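Local coordinates for protein VP2 (Human bocavirus 3, PDB 5US7) that assembles in sixty copies into the T=1 icosahedral capsid of a human parvovirus, the protein shell that encloses the viral genome, at residues I197-E202 and A325-G330; R61-K66 and I445-A450; I247-A252 and K532-K537; L497-G502 and M527-K532; A450-P455 and S462-Y467. One frame throughout, in Å; residues are numbered along the deposited sequence.

Contact 1. Residues I197-E202 and A325-G330; sequences IHELAE and ANINSG
The carboxylate of Glu202 stands almost square to two amide planes, turned 82° from that of Asn326 and 87° from that of Asn328. OE1 of Glu202 lies on the Asn326 side, 3.1 Å from ND2. OE2 of Glu202 lies on the Asn328 side and meets CB of that residue at 3.1 Å. The Glu202 chain is extended beyond CG and so reaches across to the far segment. The Glu199 chain is bent at chi2 (-67°), which brings its OE1 to 3.2 Å from Ile327 CB. Glu199 OE1 and Glu202 OE2 lie 2.5 Å apart, so one acid probably holds a proton. Neither segment is helix or strand. They belong to two of the long loops that connect strands of the parvovirus jelly roll. Segment 197-202 lies before helix 210-215. Segment 325-330 lies between strands 236-248 and 445-449. The apolar part is small. Leu200 and Ile327 lie side by side and point the same way, with Leu200 CD1 3.5 Å from Ile327 CG2. Glu210 of helix 210-215 touches Glu202, Asn326 and Ile327. Ile197 packs on Pro255 of one neighbouring subunit and His198 on Ile507 of another.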
# COMPACT_ATOMS: atom_id res chain seq x y z
N ILE A 197 -109.57 9.08 34.00
CA ILE A 197 -110.65 8.82 34.94
C ILE A 197 -111.97 8.84 34.17
O ILE A 197 -112.17 9.67 33.28
CB ILE A 197 -110.65 9.86 36.07
CG1 ILE A 197 -109.32 9.82 36.82
CG2 ILE A 197 -111.73 9.56 37.07
CD1 ILE A 197 -108.36 10.88 36.41
N HIS A 198 -112.86 7.91 34.50
CA HIS A 198 -114.14 7.86 33.79
C HIS A 198 -115.04 9.01 34.23
O HIS A 198 -115.63 9.69 33.39
CB HIS A 198 -114.81 6.52 34.01
CG HIS A 198 -116.06 6.35 33.21
ND1 HIS A 198 -117.29 6.81 33.64
CD2 HIS A 198 -116.27 5.79 32.00
CE1 HIS A 198 -118.20 6.52 32.73
NE2 HIS A 198 -117.61 5.91 31.73
N GLU A 199 -115.15 9.24 35.53
CA GLU A 199 -115.55 10.54 36.01
C GLU A 199 -114.52 11.55 35.53
O GLU A 199 -113.41 11.18 35.17
CB GLU A 199 -115.62 10.54 37.54
CG GLU A 199 -116.72 9.68 38.09
CD GLU A 199 -118.07 10.26 37.76
OE1 GLU A 199 -118.19 11.49 37.87
OE2 GLU A 199 -118.99 9.51 37.38
N LEU A 200 -114.90 12.83 35.48
CA LEU A 200 -113.98 13.79 34.88
C LEU A 200 -113.73 13.40 33.44
O LEU A 200 -112.73 12.73 33.15
CB LEU A 200 -112.64 13.86 35.63
CG LEU A 200 -112.40 14.69 36.88
CD1 LEU A 200 -113.17 14.13 38.05
CD2 LEU A 200 -110.92 14.70 37.18
N ALA A 201 -114.61 13.82 32.52
CA ALA A 201 -114.88 13.23 31.21
C ALA A 201 -115.81 12.03 31.28
O ALA A 201 -115.57 11.01 30.63
CB ALA A 201 -113.60 12.80 30.50
N GLU A 202 -116.88 12.15 32.07
CA GLU A 202 -117.98 11.20 31.98
C GLU A 202 -118.45 11.06 30.52
O GLU A 202 -118.47 9.94 30.02
CB GLU A 202 -119.14 11.62 32.90
CG GLU A 202 -118.88 11.59 34.38
CD GLU A 202 -120.01 12.26 35.13
OE1 GLU A 202 -120.78 13.00 34.50
OE2 GLU A 202 -120.16 12.01 36.34
N ALA A 325 -116.40 20.50 37.24
CA ALA A 325 -116.22 19.17 36.67
C ALA A 325 -117.46 18.30 36.73
O ALA A 325 -117.38 17.13 36.36
CB ALA A 325 -115.07 18.46 37.38
N ASN A 326 -118.61 18.83 37.18
CA ASN A 326 -119.80 18.00 37.35
C ASN A 326 -119.51 16.87 38.33
O ASN A 326 -119.48 17.09 39.54
CB ASN A 326 -120.30 17.45 36.02
CG ASN A 326 -121.66 16.79 36.13
OD1 ASN A 326 -122.47 17.17 36.97
ND2 ASN A 326 -121.90 15.78 35.30
N ILE A 327 -119.44 15.65 37.80
CA ILE A 327 -119.03 14.39 38.45
C ILE A 327 -119.93 13.86 39.56
O ILE A 327 -119.44 13.23 40.49
CB ILE A 327 -117.55 14.42 38.98
CG1 ILE A 327 -117.31 15.39 40.15
CG2 ILE A 327 -116.58 14.65 37.85
CD1 ILE A 327 -115.94 15.30 40.74
N ASN A 328 -121.23 14.14 39.48
CA ASN A 328 -122.23 13.11 39.74
C ASN A 328 -121.95 12.26 40.98
O ASN A 328 -122.04 12.74 42.11
CB ASN A 328 -122.35 12.20 38.51
CG ASN A 328 -123.58 11.32 38.55
OD1 ASN A 328 -124.60 11.68 39.14
ND2 ASN A 328 -123.50 10.16 37.92
N SER A 329 -121.62 11.00 40.73
CA SER A 329 -121.45 9.99 41.76
C SER A 329 -120.30 10.35 42.70
O SER A 329 -119.45 11.18 42.39
CB SER A 329 -121.20 8.62 41.13
OG SER A 329 -120.98 7.64 42.12
N GLY A 330 -120.29 9.69 43.85
CA GLY A 330 -119.50 10.12 44.99
C GLY A 330 -118.00 9.96 44.89
O GLY A 330 -117.45 9.75 43.81

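Contact 2. Residues R61-K66 and I445-A450; sequences RQFLVK and IFIKMA
Val65 carries the tight part of this contact. Its CB lies 3.5 Å from Met449 CE, and its CG2 lies 4.0 Å from Ile447 CD1. The Met449 chain bends at chi2 (-60°) and again at chi3, so the terminal methyl folds back onto the valine. Met449 CG also passes the backbone of the other segment, 3.6 Å from Lys66 O. The packing is looser at Phe63. Its ring and Ile447 reach toward each other tip to tip, CE1 to CD1 at 4.1 Å. The other margin is Lys66, which is partly exposed. Its CB points away from strand 445-449, and its NZ bonds to Asn459 OD1 of a neighbouring subunit. No hydrogen bond joins the two segments. Their axes pass 8.1 Å apart at 56°, so they meet through side chains, as facing layers of the jelly-roll barrel do. Val156 and Leu188 add to this buried core. Strand 54-65 bonds to strand 466-482 through Arg61, Phe63 and Val65, and to strand 185-190 through Gln62 and Leu64. Strand 445-449 is paired with strands 96-98 and 156-160.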
# COMPACT_ATOMS: atom_id res chain seq x y z
N ARG A 61 -90.04 -21.71 32.89
CA ARG A 61 -91.43 -22.12 32.99
C ARG A 61 -92.07 -22.16 31.62
O ARG A 61 -91.56 -21.63 30.64
CB ARG A 61 -92.21 -21.20 33.93
CG ARG A 61 -91.99 -21.60 35.36
CD ARG A 61 -92.48 -20.59 36.31
NE ARG A 61 -92.30 -21.05 37.68
CZ ARG A 61 -91.13 -21.13 38.30
NH1 ARG A 61 -90.01 -20.83 37.66
NH2 ARG A 61 -91.08 -21.54 39.55
N GLN A 62 -93.21 -22.83 31.57
CA GLN A 62 -93.99 -23.05 30.37
C GLN A 62 -95.13 -22.04 30.37
O GLN A 62 -95.77 -21.83 31.40
CB GLN A 62 -94.56 -24.47 30.39
CG GLN A 62 -95.03 -25.04 29.08
CD GLN A 62 -93.89 -25.44 28.18
OE1 GLN A 62 -93.00 -26.17 28.60
NE2 GLN A 62 -93.92 -25.00 26.94
N PHE A 63 -95.39 -21.42 29.23
CA PHE A 63 -96.48 -20.47 29.15
C PHE A 63 -97.35 -20.77 27.95
O PHE A 63 -97.00 -21.58 27.09
CB PHE A 63 -95.97 -19.02 29.07
CG PHE A 63 -95.18 -18.72 27.85
CD1 PHE A 63 -95.80 -18.31 26.69
CD2 PHE A 63 -93.81 -18.81 27.86
CE1 PHE A 63 -95.07 -18.03 25.58
CE2 PHE A 63 -93.09 -18.52 26.74
CZ PHE A 63 -93.71 -18.13 25.61
N LEU A 64 -98.52 -20.14 27.89
CA LEU A 64 -99.28 -20.11 26.65
C LEU A 64 -99.93 -18.75 26.49
O LEU A 64 -100.14 -18.02 27.46
CB LEU A 64 -100.32 -21.22 26.56
CG LEU A 64 -101.62 -21.27 27.34
CD1 LEU A 64 -102.68 -20.45 26.67
CD2 LEU A 64 -102.06 -22.69 27.40
N VAL A 65 -100.26 -18.43 25.25
CA VAL A 65 -100.77 -17.12 24.86
C VAL A 65 -102.01 -17.33 23.99
O VAL A 65 -101.98 -18.13 23.06
CB VAL A 65 -99.71 -16.32 24.08
CG1 VAL A 65 -100.23 -14.95 23.76
CG2 VAL A 65 -98.43 -16.25 24.85
N LYS A 66 -103.09 -16.63 24.31
CA LYS A 66 -104.34 -16.72 23.58
C LYS A 66 -104.47 -15.57 22.58
O LYS A 66 -103.52 -14.83 22.32
CB LYS A 66 -105.50 -16.75 24.56
CG LYS A 66 -105.57 -17.98 25.40
CD LYS A 66 -106.70 -17.88 26.39
CE LYS A 66 -106.79 -19.11 27.26
NZ LYS A 66 -107.87 -18.98 28.27
N ILE A 445 -92.33 -7.27 29.15
CA ILE A 445 -92.23 -7.96 27.87
C ILE A 445 -93.63 -8.31 27.42
O ILE A 445 -94.38 -8.97 28.14
CB ILE A 445 -91.35 -9.21 27.99
CG1 ILE A 445 -89.93 -8.82 28.35
CG2 ILE A 445 -91.34 -9.96 26.69
CD1 ILE A 445 -89.08 -9.99 28.73
N PHE A 446 -94.00 -7.85 26.23
CA PHE A 446 -95.32 -8.06 25.68
C PHE A 446 -95.27 -9.10 24.59
O PHE A 446 -94.27 -9.23 23.88
CB PHE A 446 -95.90 -6.76 25.13
CG PHE A 446 -96.11 -5.72 26.16
CD1 PHE A 446 -97.26 -5.70 26.90
CD2 PHE A 446 -95.15 -4.77 26.39
CE1 PHE A 446 -97.45 -4.75 27.85
CE2 PHE A 446 -95.34 -3.82 27.34
CZ PHE A 446 -96.49 -3.81 28.07
N ILE A 447 -96.35 -9.85 24.46
CA ILE A 447 -96.42 -10.93 23.49
C ILE A 447 -97.85 -11.07 23.03
O ILE A 447 -98.79 -10.90 23.81
CB ILE A 447 -95.87 -12.23 24.09
CG1 ILE A 447 -95.86 -13.35 23.07
CG2 ILE A 447 -96.65 -12.63 25.31
CD1 ILE A 447 -95.09 -14.54 23.52
N LYS A 448 -98.04 -11.36 21.74
CA LYS A 448 -99.35 -11.70 21.25
C LYS A 448 -99.21 -12.60 20.04
O LYS A 448 -98.13 -12.71 19.45
CB LYS A 448 -100.17 -10.48 20.84
CG LYS A 448 -99.73 -9.87 19.56
CD LYS A 448 -100.68 -8.80 19.16
CE LYS A 448 -100.28 -8.20 17.85
NZ LYS A 448 -101.24 -7.15 17.45
N MET A 449 -100.31 -13.23 19.67
CA MET A 449 -100.34 -14.08 18.49
C MET A 449 -100.46 -13.23 17.24
O MET A 449 -101.39 -12.43 17.12
CB MET A 449 -101.50 -15.07 18.58
CG MET A 449 -101.38 -16.05 19.70
SD MET A 449 -99.88 -17.00 19.50
CE MET A 449 -98.82 -16.16 20.67
N ALA A 450 -99.53 -13.42 16.32
CA ALA A 450 -99.66 -12.80 15.01
C ALA A 450 -101.00 -13.15 14.40
O ALA A 450 -101.41 -14.31 14.40
CB ALA A 450 -98.52 -13.26 14.10

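Contact 3. Residues I247-A252 and K532-K537; sequences INNERA and KTNINK
The C-terminal tail of the coat protein here packs along the end of strand 236-248, a strand of the jelly-roll barrel, and the loop that follows it. Lys532 makes two bonds. Its backbone N donates to Asn249 OD1 at 2.5 Å, almost straight (174°) and nearly along the C=O axis. Its side chain turns at chi4 (-62°), so NZ reaches Asn248 O at 2.5 Å, on a lone pair in the carbonyl plane. The same NZ forms a salt bridge to Asp424 of a neighbouring subunit. The CB of Thr533 points away, while its backbone O accepts a bond from Gln216 of that subunit. Asn534 brings its amide obliquely up to that of Asn249. Ile535 crosses the Asn249 side chain at about a right angle, with CD1 3.9 Å from ND2. Asn536 lies alongside Arg251, pointing the same way. Its OD1 takes a bond from Arg251 NH1 at 3.2 Å (158°), in the guanidinium plane and on a lone pair of the amide oxygen. Lys537 N gives a weak bond to Arg251 O at 2.7 Å. The extended Lys537 chain then crosses Glu250, with CD 3.6 Å from Glu250 CB.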
# COMPACT_ATOMS: atom_id res chain seq x y z
N ILE A 247 -82.33 -4.27 50.17
CA ILE A 247 -83.32 -4.79 51.10
C ILE A 247 -82.57 -5.21 52.34
O ILE A 247 -81.75 -6.13 52.29
CB ILE A 247 -84.09 -5.97 50.51
CG1 ILE A 247 -84.86 -5.53 49.29
CG2 ILE A 247 -85.05 -6.52 51.53
CD1 ILE A 247 -85.33 -6.67 48.48
N ASN A 248 -82.85 -4.55 53.45
CA ASN A 248 -82.08 -4.74 54.66
C ASN A 248 -82.77 -5.79 55.52
O ASN A 248 -83.88 -5.58 56.00
CB ASN A 248 -81.93 -3.42 55.39
CG ASN A 248 -81.20 -2.39 54.57
OD1 ASN A 248 -81.66 -1.27 54.39
ND2 ASN A 248 -80.05 -2.78 54.04
N ASN A 249 -82.11 -6.93 55.69
CA ASN A 249 -82.57 -7.95 56.61
C ASN A 249 -81.72 -7.80 57.86
O ASN A 249 -80.60 -8.31 57.92
CB ASN A 249 -82.43 -9.33 55.98
CG ASN A 249 -83.02 -10.42 56.81
OD1 ASN A 249 -83.99 -10.22 57.53
ND2 ASN A 249 -82.44 -11.61 56.71
N GLU A 250 -82.27 -7.14 58.87
CA GLU A 250 -81.65 -6.99 60.17
C GLU A 250 -82.77 -6.70 61.15
O GLU A 250 -83.84 -6.22 60.77
CB GLU A 250 -80.61 -5.87 60.25
CG GLU A 250 -79.36 -5.99 59.40
CD GLU A 250 -79.52 -5.28 58.07
OE1 GLU A 250 -80.61 -4.74 57.82
OE2 GLU A 250 -78.56 -5.25 57.28
N ARG A 251 -82.50 -6.96 62.41
CA ARG A 251 -83.44 -6.70 63.48
C ARG A 251 -82.81 -5.71 64.45
O ARG A 251 -81.61 -5.77 64.72
CB ARG A 251 -83.81 -7.98 64.19
CG ARG A 251 -84.72 -7.78 65.36
CD ARG A 251 -85.04 -9.09 66.02
NE ARG A 251 -85.85 -8.87 67.21
CZ ARG A 251 -85.35 -8.62 68.41
NH1 ARG A 251 -84.04 -8.55 68.57
NH2 ARG A 251 -86.15 -8.43 69.44
N ALA A 252 -83.62 -4.80 64.96
CA ALA A 252 -83.20 -3.89 66.01
C ALA A 252 -83.75 -4.41 67.33
O ALA A 252 -84.96 -4.56 67.48
CB ALA A 252 -83.68 -2.47 65.74
N LYS A 532 -86.16 -9.34 58.39
CA LYS A 532 -86.02 -8.42 59.51
C LYS A 532 -86.47 -9.04 60.83
O LYS A 532 -86.36 -8.39 61.86
CB LYS A 532 -86.79 -7.10 59.32
CG LYS A 532 -86.31 -6.26 58.18
CD LYS A 532 -87.16 -5.02 58.04
CE LYS A 532 -86.73 -4.22 56.84
NZ LYS A 532 -85.33 -3.75 56.97
N THR A 533 -86.99 -10.26 60.82
CA THR A 533 -87.35 -10.91 62.07
C THR A 533 -86.17 -11.57 62.74
O THR A 533 -86.24 -11.89 63.94
CB THR A 533 -88.45 -11.94 61.82
OG1 THR A 533 -88.00 -12.88 60.84
CG2 THR A 533 -89.71 -11.27 61.33
N ASN A 534 -85.08 -11.78 62.02
CA ASN A 534 -83.93 -12.47 62.57
C ASN A 534 -82.64 -11.72 62.26
O ASN A 534 -82.68 -10.60 61.73
CB ASN A 534 -83.88 -13.91 62.05
CG ASN A 534 -83.86 -13.99 60.55
OD1 ASN A 534 -84.12 -13.01 59.86
ND2 ASN A 534 -83.57 -15.17 60.03
N ILE A 535 -81.51 -12.33 62.57
CA ILE A 535 -80.22 -11.66 62.73
C ILE A 535 -80.42 -10.59 63.80
O ILE A 535 -81.21 -10.79 64.72
CB ILE A 535 -79.71 -11.11 61.38
CG1 ILE A 535 -79.69 -12.23 60.35
CG2 ILE A 535 -78.26 -10.67 61.46
CD1 ILE A 535 -79.31 -11.79 58.98
N ASN A 536 -79.76 -9.44 63.66
CA ASN A 536 -79.71 -8.34 64.62
C ASN A 536 -78.76 -7.29 64.09
O ASN A 536 -77.90 -7.57 63.25
CB ASN A 536 -79.25 -8.76 66.02
CG ASN A 536 -80.38 -9.25 66.90
OD1 ASN A 536 -81.54 -8.92 66.68
ND2 ASN A 536 -80.04 -10.02 67.92
N LYS A 537 -78.90 -6.08 64.61
CA LYS A 537 -77.97 -5.01 64.34
C LYS A 537 -77.94 -4.10 65.56
O LYS A 537 -78.96 -3.91 66.22
CB LYS A 537 -78.35 -4.21 63.10
CG LYS A 537 -79.69 -3.51 63.20
CD LYS A 537 -80.03 -2.75 61.94
CE LYS A 537 -81.41 -2.13 62.04
NZ LYS A 537 -81.82 -1.43 60.79

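Contact 4. Residues L497-G502 and M527-K532; sequences LGLGIG and MCFPVK
Met527 gives the largest share of this contact. Its CB points toward segment 497-502 and meets Leu499 CD2 at 3.6 Å. CG sits between the backbone N and the carbonyl carbon (chi1 67°). The next bond is extended (chi2 -168°), and this sends the sulfur along the leucine backbone. SD lies 4.0 Å from Leu499 CA and 3.7 Å from Gly500 N. A turn at chi3 (90°) then lays the terminal methyl against the peptide between these two residues, with CE 3.5 Å from Gly500 N and 3.7 Å from Leu499 C. That amide is already used, since Gly500 N bonds to Thr510 OG1. The Leu499 side chain crosses Met527 obliquely, and its CD2 also comes within 4.4 Å of Phe529 CZ. Gly498 O lies at the edge of the Phe529 ring, near its plane, 4.4 Å from CE1. No hydrogen bond links the two segments, so they are joined by van der Waals packing. The Phe529 ring stacks with His494 and touches Trp112 of helix 109-116. Leu499 packs on Leu215 of one neighbouring subunit and on Arg489 of another, where Phe529 meets Pro490. Both segments are irregular parts of the C-terminal tail after strand 466-482, the last strand of the jelly roll. They pack through side chains on each other and on backbone, at a junction of capsid subunits.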
# COMPACT_ATOMS: atom_id res chain seq x y z
N LEU A 497 -89.77 -25.73 61.59
CA LEU A 497 -90.58 -26.34 62.63
C LEU A 497 -91.74 -25.43 63.00
O LEU A 497 -92.79 -25.92 63.42
CB LEU A 497 -89.74 -26.69 63.85
CG LEU A 497 -89.22 -28.13 63.86
CD1 LEU A 497 -88.38 -28.43 62.66
CD2 LEU A 497 -88.43 -28.39 65.13
N GLY A 498 -91.56 -24.12 62.90
CA GLY A 498 -92.74 -23.32 62.66
C GLY A 498 -93.17 -23.53 61.23
O GLY A 498 -92.48 -23.09 60.30
N LEU A 499 -94.34 -24.13 61.04
CA LEU A 499 -94.99 -24.43 59.76
C LEU A 499 -96.25 -25.20 60.12
O LEU A 499 -96.40 -25.69 61.24
CB LEU A 499 -94.18 -25.23 58.75
CG LEU A 499 -93.01 -24.73 57.90
CD1 LEU A 499 -92.52 -25.85 57.02
CD2 LEU A 499 -93.39 -23.55 57.07
N GLY A 500 -97.14 -25.32 59.14
CA GLY A 500 -98.42 -25.96 59.34
C GLY A 500 -98.49 -27.33 58.69
O GLY A 500 -97.53 -27.87 58.16
N ILE A 501 -99.69 -27.88 58.75
CA ILE A 501 -99.98 -29.18 58.16
C ILE A 501 -101.24 -29.01 57.33
O ILE A 501 -102.11 -28.19 57.65
CB ILE A 501 -100.17 -30.25 59.26
CG1 ILE A 501 -99.73 -31.61 58.75
CG2 ILE A 501 -101.61 -30.31 59.74
CD1 ILE A 501 -98.23 -31.68 58.55
N GLY A 502 -101.33 -29.74 56.23
CA GLY A 502 -102.45 -29.53 55.33
C GLY A 502 -102.48 -30.56 54.22
O GLY A 502 -101.51 -31.28 53.98
N MET A 527 -94.54 -18.34 58.90
CA MET A 527 -94.22 -19.05 57.68
C MET A 527 -94.56 -18.14 56.50
O MET A 527 -95.50 -17.34 56.57
CB MET A 527 -94.97 -20.39 57.61
CG MET A 527 -96.46 -20.30 57.47
SD MET A 527 -97.30 -21.88 57.73
CE MET A 527 -97.60 -21.82 59.49
N CYS A 528 -93.80 -18.27 55.42
CA CYS A 528 -93.46 -17.27 54.41
C CYS A 528 -92.20 -16.51 54.80
O CYS A 528 -91.65 -15.80 53.97
CB CYS A 528 -94.59 -16.26 54.13
SG CYS A 528 -96.12 -16.93 53.47
N PHE A 529 -91.73 -16.66 56.03
CA PHE A 529 -90.41 -16.27 56.52
C PHE A 529 -90.06 -14.80 56.31
O PHE A 529 -89.15 -14.50 55.55
CB PHE A 529 -89.35 -17.15 55.88
CG PHE A 529 -89.45 -18.59 56.25
CD1 PHE A 529 -90.15 -18.98 57.37
CD2 PHE A 529 -88.82 -19.55 55.50
CE1 PHE A 529 -90.24 -20.30 57.72
CE2 PHE A 529 -88.90 -20.87 55.85
CZ PHE A 529 -89.61 -21.25 56.95
N PRO A 530 -90.72 -13.88 57.00
CA PRO A 530 -90.41 -12.46 56.81
C PRO A 530 -88.92 -12.16 56.97
O PRO A 530 -88.21 -12.83 57.72
CB PRO A 530 -91.21 -11.77 57.91
CG PRO A 530 -92.09 -12.81 58.48
CD PRO A 530 -91.98 -14.05 57.72
N VAL A 531 -88.44 -11.16 56.24
CA VAL A 531 -87.15 -10.58 56.56
C VAL A 531 -87.29 -9.68 57.79
O VAL A 531 -88.40 -9.34 58.21
CB VAL A 531 -86.55 -9.81 55.38
CG1 VAL A 531 -86.37 -10.72 54.19
CG2 VAL A 531 -87.39 -8.62 55.05
N LYS A 532 -86.16 -9.34 58.39
CA LYS A 532 -86.02 -8.42 59.51
C LYS A 532 -86.47 -9.04 60.83
O LYS A 532 -86.36 -8.39 61.86
CB LYS A 532 -86.79 -7.10 59.32
CG LYS A 532 -86.31 -6.26 58.18
CD LYS A 532 -87.16 -5.02 58.04
CE LYS A 532 -86.73 -4.22 56.84
NZ LYS A 532 -85.33 -3.75 56.97

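Contact 5. Residues A450-P455 and S462-Y467; sequences AKIPVP and SYLNIY
The two backbones run 134° apart and are joined by a single antiparallel bridge, at the non-hydrogen-bonded pair Pro453 and Tyr463. They are the two sides of the loop between strands 445-449 and 466-482 of the jelly roll. In parvoviruses this is the HI loop, which lies over a neighbouring subunit around the fivefold axis. Leu464 N donates to Ile452 O at 2.6 Å, fairly straight (161°) and nearly along the C=O axis. On the other side of the bridge Val454 N makes a weak bond to Ser462 O at 3.1 Å. Ile452 and Leu464 lie side by side and point the same way, CG2 to CD2 at 3.7 Å. The other branch of Ile452 meets Ile466 at about a right angle, with the two CD1 methyls 3.6 Å apart. Val454 crosses Leu464, and its CG1 lies 4.1 Å from Leu464 CB. In a neighbouring subunit, Gln135 touches Ile452, Tyr148 touches Val454, and Tyr467 OH bonds weakly to Pro453 O. Tyr463 turns its ring away from segment 450-455. The ring is T-shaped against His71, and its OH bonds to Asn70 OD1. Lys451 is fully extended and forms a salt bridge to Asp461. On its way it crosses Tyr463 at about a right angle, with CE 3.9 Å from the tyrosine CB.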
# COMPACT_ATOMS: atom_id res chain seq x y z
N ALA A 450 -99.53 -13.42 16.32
CA ALA A 450 -99.66 -12.80 15.01
C ALA A 450 -101.00 -13.15 14.40
O ALA A 450 -101.41 -14.31 14.40
CB ALA A 450 -98.52 -13.26 14.10
N LYS A 451 -101.70 -12.14 13.91
CA LYS A 451 -103.03 -12.36 13.37
C LYS A 451 -102.92 -13.01 12.00
O LYS A 451 -102.26 -12.48 11.11
CB LYS A 451 -103.80 -11.05 13.27
CG LYS A 451 -105.19 -11.24 12.75
CD LYS A 451 -105.95 -9.94 12.70
CE LYS A 451 -107.33 -10.16 12.14
NZ LYS A 451 -108.11 -8.90 12.07
N ILE A 452 -103.56 -14.16 11.84
CA ILE A 452 -103.69 -14.80 10.54
C ILE A 452 -105.14 -14.62 10.11
O ILE A 452 -106.04 -15.26 10.68
CB ILE A 452 -103.31 -16.29 10.59
CG1 ILE A 452 -101.82 -16.44 10.88
CG2 ILE A 452 -103.66 -16.97 9.29
CD1 ILE A 452 -101.52 -16.77 12.29
N PRO A 453 -105.43 -13.77 9.13
CA PRO A 453 -106.81 -13.62 8.68
C PRO A 453 -107.23 -14.81 7.85
O PRO A 453 -106.44 -15.70 7.53
CB PRO A 453 -106.75 -12.35 7.84
CG PRO A 453 -105.54 -11.64 8.30
CD PRO A 453 -104.57 -12.71 8.60
N VAL A 454 -108.50 -14.82 7.48
CA VAL A 454 -108.99 -15.79 6.51
C VAL A 454 -109.83 -15.00 5.52
O VAL A 454 -110.41 -13.97 5.88
CB VAL A 454 -109.79 -16.92 7.17
CG1 VAL A 454 -108.96 -17.64 8.21
CG2 VAL A 454 -111.09 -16.43 7.74
N PRO A 455 -109.90 -15.42 4.26
CA PRO A 455 -110.68 -14.66 3.29
C PRO A 455 -112.17 -14.78 3.55
O PRO A 455 -112.65 -15.69 4.22
CB PRO A 455 -110.30 -15.30 1.96
CG PRO A 455 -109.92 -16.67 2.33
CD PRO A 455 -109.25 -16.58 3.65
N SER A 462 -112.77 -12.17 10.93
CA SER A 462 -112.55 -13.60 10.76
C SER A 462 -111.07 -13.97 10.77
O SER A 462 -110.49 -14.27 9.73
CB SER A 462 -113.19 -14.08 9.46
OG SER A 462 -112.57 -13.47 8.34
N TYR A 463 -110.43 -13.89 11.93
CA TYR A 463 -109.08 -14.37 12.08
C TYR A 463 -109.05 -15.89 12.21
O TYR A 463 -110.07 -16.54 12.46
CB TYR A 463 -108.43 -13.72 13.30
CG TYR A 463 -109.18 -13.98 14.58
CD1 TYR A 463 -108.88 -15.06 15.37
CD2 TYR A 463 -110.20 -13.13 14.97
CE1 TYR A 463 -109.57 -15.30 16.53
CE2 TYR A 463 -110.89 -13.36 16.12
CZ TYR A 463 -110.58 -14.44 16.90
OH TYR A 463 -111.28 -14.67 18.06
N LEU A 464 -107.87 -16.45 12.00
CA LEU A 464 -107.63 -17.87 12.25
C LEU A 464 -107.28 -18.08 13.71
O LEU A 464 -106.51 -17.31 14.29
CB LEU A 464 -106.50 -18.37 11.36
CG LEU A 464 -106.20 -19.86 11.46
CD1 LEU A 464 -107.39 -20.62 10.95
CD2 LEU A 464 -104.97 -20.19 10.64
N ASN A 465 -107.83 -19.13 14.30
CA ASN A 465 -107.75 -19.35 15.75
C ASN A 465 -106.51 -20.18 16.07
O ASN A 465 -106.43 -21.36 15.70
CB ASN A 465 -109.02 -20.03 16.25
CG ASN A 465 -109.07 -20.11 17.74
OD1 ASN A 465 -108.47 -19.30 18.44
ND2 ASN A 465 -109.82 -21.08 18.25
N ILE A 466 -105.56 -19.59 16.79
CA ILE A 466 -104.31 -20.23 17.15
C ILE A 466 -103.96 -19.86 18.59
O ILE A 466 -104.56 -18.97 19.19
CB ILE A 466 -103.14 -19.83 16.24
CG1 ILE A 466 -102.91 -18.33 16.35
CG2 ILE A 466 -103.41 -20.21 14.81
CD1 ILE A 466 -101.67 -17.87 15.68
N TYR A 467 -102.98 -20.56 19.14
CA TYR A 467 -102.33 -20.14 20.36
C TYR A 467 -100.87 -20.54 20.26
O TYR A 467 -100.45 -21.20 19.32
CB TYR A 467 -102.98 -20.76 21.60
CG TYR A 467 -102.68 -22.22 21.82
CD1 TYR A 467 -101.66 -22.61 22.65
CD2 TYR A 467 -103.42 -23.20 21.19
CE1 TYR A 467 -101.39 -23.93 22.86
CE2 TYR A 467 -103.15 -24.52 21.39
CZ TYR A 467 -102.13 -24.88 22.23
OH TYR A 467 -101.85 -26.20 22.45

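From the N terminus, contact 2 opens first, on strand 54-65. Contact 1 opens at 197-202 and contact 3 at 247-252. Contact 1 closes at 325-330, so it falls wholly within the span of contact 2, which closes on strand 445-449. Contact 3 crosses both. Contact 5 starts at Ala450, the last residue of contact 2, and closes a short loop at 462-467; the two contacts touch. Contact 4 closes within the C-terminal tail at 527-532. Its last residue, Lys532, begins the closing segment of contact 3, whose span contains contacts 4 and 5. Contacts 2, 3 and 5 all reach the barrel sheet. Contact 1 joins loops about 36 Å from contact 2, between centres.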